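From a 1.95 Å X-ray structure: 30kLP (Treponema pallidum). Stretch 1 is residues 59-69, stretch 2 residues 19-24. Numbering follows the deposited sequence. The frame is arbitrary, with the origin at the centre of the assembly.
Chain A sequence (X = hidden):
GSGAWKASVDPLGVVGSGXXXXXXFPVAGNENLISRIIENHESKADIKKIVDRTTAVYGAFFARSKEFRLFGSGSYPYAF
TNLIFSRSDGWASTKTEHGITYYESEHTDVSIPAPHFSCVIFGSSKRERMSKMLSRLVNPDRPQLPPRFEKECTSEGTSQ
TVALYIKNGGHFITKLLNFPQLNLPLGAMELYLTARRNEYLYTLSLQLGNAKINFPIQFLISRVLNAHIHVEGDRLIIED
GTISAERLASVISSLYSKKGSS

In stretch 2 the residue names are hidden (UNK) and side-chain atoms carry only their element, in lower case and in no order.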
# COMPACT_ATOMS: atom_id res chain seq x y z
N GLY A 59 3.74 -0.54 2.18
CA GLY A 59 4.03 -0.03 0.87
C GLY A 59 4.08 1.49 0.85
O GLY A 59 3.45 2.15 1.66
N ALA A 60 4.80 2.03 -0.12
CA ALA A 60 4.85 3.47 -0.37
C ALA A 60 4.82 3.65 -1.90
O ALA A 60 5.57 2.98 -2.63
CB ALA A 60 6.11 4.05 0.22
N PHE A 61 3.93 4.52 -2.38
CA PHE A 61 3.90 4.89 -3.81
C PHE A 61 4.44 6.32 -4.00
O PHE A 61 4.00 7.25 -3.30
CB PHE A 61 2.46 4.85 -4.34
CG PHE A 61 2.34 5.46 -5.72
CD1 PHE A 61 2.91 4.82 -6.80
CD2 PHE A 61 1.71 6.67 -5.90
CE1 PHE A 61 2.81 5.39 -8.10
CE2 PHE A 61 1.63 7.24 -7.17
CZ PHE A 61 2.19 6.58 -8.26
N PHE A 62 5.36 6.49 -4.95
CA PHE A 62 5.96 7.80 -5.26
C PHE A 62 5.56 8.23 -6.67
O PHE A 62 5.98 7.62 -7.64
CB PHE A 62 7.49 7.72 -5.15
CG PHE A 62 7.98 7.37 -3.77
CD1 PHE A 62 8.42 8.39 -2.92
CD2 PHE A 62 8.00 6.06 -3.33
CE1 PHE A 62 8.88 8.10 -1.63
CE2 PHE A 62 8.43 5.76 -2.03
CZ PHE A 62 8.88 6.80 -1.20
N ALA A 63 4.75 9.28 -6.78
CA ALA A 63 4.19 9.67 -8.06
C ALA A 63 5.26 10.17 -9.04
O ALA A 63 5.19 9.88 -10.24
CB ALA A 63 3.14 10.78 -7.87
N ARG A 64 6.22 10.95 -8.54
CA ARG A 64 7.19 11.62 -9.43
C ARG A 64 8.13 10.64 -10.12
O ARG A 64 8.40 10.77 -11.33
CB ARG A 64 7.97 12.70 -8.68
CG ARG A 64 7.10 13.89 -8.26
CD ARG A 64 7.94 15.15 -7.99
NE ARG A 64 8.22 15.87 -9.23
CZ ARG A 64 8.87 17.03 -9.31
NH1 ARG A 64 9.35 17.62 -8.22
NH2 ARG A 64 9.05 17.60 -10.49
N SER A 65 8.60 9.65 -9.37
CA SER A 65 9.44 8.56 -9.92
C SER A 65 8.63 7.32 -10.33
O SER A 65 9.21 6.30 -10.72
CB SER A 65 10.51 8.19 -8.88
OG SER A 65 9.91 7.95 -7.60
N LYS A 66 7.29 7.41 -10.24
CA LYS A 66 6.35 6.33 -10.66
C LYS A 66 6.75 4.95 -10.18
O LYS A 66 7.09 4.08 -10.99
CB LYS A 66 6.19 6.30 -12.21
CG LYS A 66 5.62 7.59 -12.83
CD LYS A 66 6.14 7.77 -14.25
CE LYS A 66 5.62 9.05 -14.89
NZ LYS A 66 4.37 8.80 -15.67
N GLU A 67 6.70 4.72 -8.87
CA GLU A 67 7.20 3.46 -8.34
C GLU A 67 6.47 3.11 -7.08
O GLU A 67 6.03 4.02 -6.36
CB GLU A 67 8.69 3.58 -8.00
CG GLU A 67 9.01 4.75 -7.05
CD GLU A 67 10.46 4.78 -6.57
OE1 GLU A 67 11.02 3.71 -6.29
OE2 GLU A 67 11.07 5.85 -6.56
N PHE A 68 6.37 1.82 -6.79
CA PHE A 68 5.94 1.35 -5.47
C PHE A 68 7.15 0.72 -4.81
O PHE A 68 7.95 0.04 -5.48
CB PHE A 68 4.88 0.25 -5.61
CG PHE A 68 3.49 0.74 -5.89
CD1 PHE A 68 2.59 0.95 -4.84
CD2 PHE A 68 3.02 0.86 -7.20
CE1 PHE A 68 1.25 1.35 -5.08
CE2 PHE A 68 1.68 1.25 -7.46
CZ PHE A 68 0.81 1.51 -6.39
N ARG A 69 7.31 0.94 -3.51
CA ARG A 69 8.34 0.25 -2.75
C ARG A 69 7.61 -0.50 -1.68
O ARG A 69 6.79 0.10 -0.99
CB ARG A 69 9.29 1.24 -2.10
CG ARG A 69 9.96 2.20 -3.14
CD ARG A 69 11.06 3.04 -2.45
NE ARG A 69 11.35 4.20 -3.30
CZ ARG A 69 11.71 5.39 -2.85
NH1 ARG A 69 11.84 5.61 -1.53
NH2 ARG A 69 11.92 6.37 -3.71
N UNK A 19 6.56 9.80 0.43
CA UNK A 19 5.71 9.10 -0.53
C UNK A 19 4.35 9.88 -0.69
O UNK A 19 3.90 10.57 0.23
c UNK A 19 5.43 7.61 -0.04
N UNK A 20 3.69 9.70 -1.82
CA UNK A 20 2.34 10.24 -2.00
C UNK A 20 1.25 9.40 -1.34
O UNK A 20 0.20 9.93 -0.95
o UNK A 20 2.78 12.49 -4.05
c UNK A 20 2.08 10.36 -3.48
c UNK A 20 3.06 11.31 -4.12
o UNK A 20 4.13 10.89 -4.62
N UNK A 21 1.48 8.07 -1.27
CA UNK A 21 0.51 7.13 -0.62
C UNK A 21 1.29 6.12 0.21
O UNK A 21 2.31 5.62 -0.26
c UNK A 21 -1.31 5.35 -0.95
c UNK A 21 -1.10 7.27 -2.61
c UNK A 21 -0.33 6.32 -1.65
N UNK A 22 0.84 5.88 1.46
CA UNK A 22 1.40 4.81 2.27
C UNK A 22 0.31 3.76 2.40
O UNK A 22 -0.87 4.12 2.50
o UNK A 22 6.71 8.22 3.13
c UNK A 22 3.13 7.46 3.48
c UNK A 22 4.38 5.38 3.52
c UNK A 22 3.14 6.06 3.57
c UNK A 22 5.60 6.11 3.41
c UNK A 22 4.37 8.20 3.34
c UNK A 22 1.84 5.30 3.67
c UNK A 22 5.56 7.51 3.32
N UNK A 23 0.71 2.48 2.40
CA UNK A 23 -0.25 1.38 2.43
C UNK A 23 0.19 0.32 3.43
O UNK A 23 1.38 0.08 3.62
c UNK A 23 0.74 2.15 -0.74
c UNK A 23 -1.38 0.80 -1.26
c UNK A 23 -0.62 1.60 -0.17
c UNK A 23 -0.35 0.70 1.05
N UNK A 24 -0.77 -0.29 4.10
CA UNK A 24 -0.45 -1.44 4.91
C UNK A 24 -1.55 -2.50 4.70
O UNK A 24 -2.74 -2.21 4.86
o UNK A 24 -0.45 -5.45 9.95
c UNK A 24 0.78 -2.93 7.50
c UNK A 24 -1.52 -2.52 8.03
c UNK A 24 -0.36 -2.17 7.32
c UNK A 24 -0.37 -1.00 6.39
c UNK A 24 -1.55 -3.64 8.90
c UNK A 24 -0.40 -4.38 9.09
c UNK A 24 0.78 -4.06 8.39
O HOH W 1 6.28 11.92 -5.80

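Position 19 carries a single side-chain carbon, so CB is all there is. This CB of position 19 lies 3.6 Å from A60 CB and sits over the face of the F62 ring, 3.9 Å from the centroid and 18° off the normal. The CA of position 19 is also 3.5 Å from F62 CE1, so the backbone itself runs close to the ring. One carbon beyond the backbone makes this alanine, A19.

Position 20 has two side-chain carbons, the second carrying two oxygens: a carboxylate on a short stem. Its CA-to-CB bond points toward stretch 1, and one oxygen lies 2.8 Å from A63 N, in a nearly straight hydrogen bond at 174°. The residue is aspartate, D20, and the accepting atom is OD2. The same OD2 takes a hydrogen bond from a water at 2.7 Å, and that water accepts one from R64 N at 2.9 Å. The carboxylate thus serves the start of the turn after strand 59-62, reaching A63 directly and R64 through water.

At position 21 there are three carbons, forked at the first. The CB lies 4.1 Å from F61 CB, on the same face of the sheet. A fork at CB with no heteroatom means valine, V21. Its backbone forms the antiparallel pair with F61: F61 N donates to V21 O at 2.9 Å, while the return bond from V21 N to F61 O is weak at 3.3 Å. F61 O also accepts from D20 N at 2.9 Å, so one carbonyl receives two successive amides.

Position 22 shows one carbon, then a six-carbon ring bearing one oxygen. A ring carbon lies 3.8 Å from A60 CB, on the opposite face from V21. This is tyrosine, Y22, and that carbon is CE1. The hydroxyl reaches back along its own stretch, where A19 N donates to Y22 OH at 3.1 Å, tying the ring to the segment that enters the strand.

Position 23 has four carbons forked at the second. A terminal carbon of one branch comes 4.1 Å from A60 N and 4.4 Å from F68 CE1, at the edge of that ring. This is leucine, L23; the carbon is CD1. No residue of stretch 2 is covered more by stretch 1. Two backbone bonds lock the pair with G59: G59 N to L23 O at 2.8 Å and L23 N to G59 O at 2.9 Å.

Position 24 again has one carbon and a six-carbon ring with an oxygen. Its CA-to-CB bond points away, and its side chain makes no contact with stretch 1. This is tyrosine, Y24.

The contact is an antiparallel strand pairing closed by a side-chain link. Hydrogen-bonded pairs at G59 and F61 flank the non-hydrogen-bonded pair A60 with Y22, where CA-H...O contacts fill in. A60 and Y22 share one face, where A60 CB also packs on A19 CB, while F61, V21 and L23 share the other. Where regular pairing stops, the D20 carboxylate takes over, binding the A63 amide beyond the strand.

Stretch 2 (19-24) ADVYLY
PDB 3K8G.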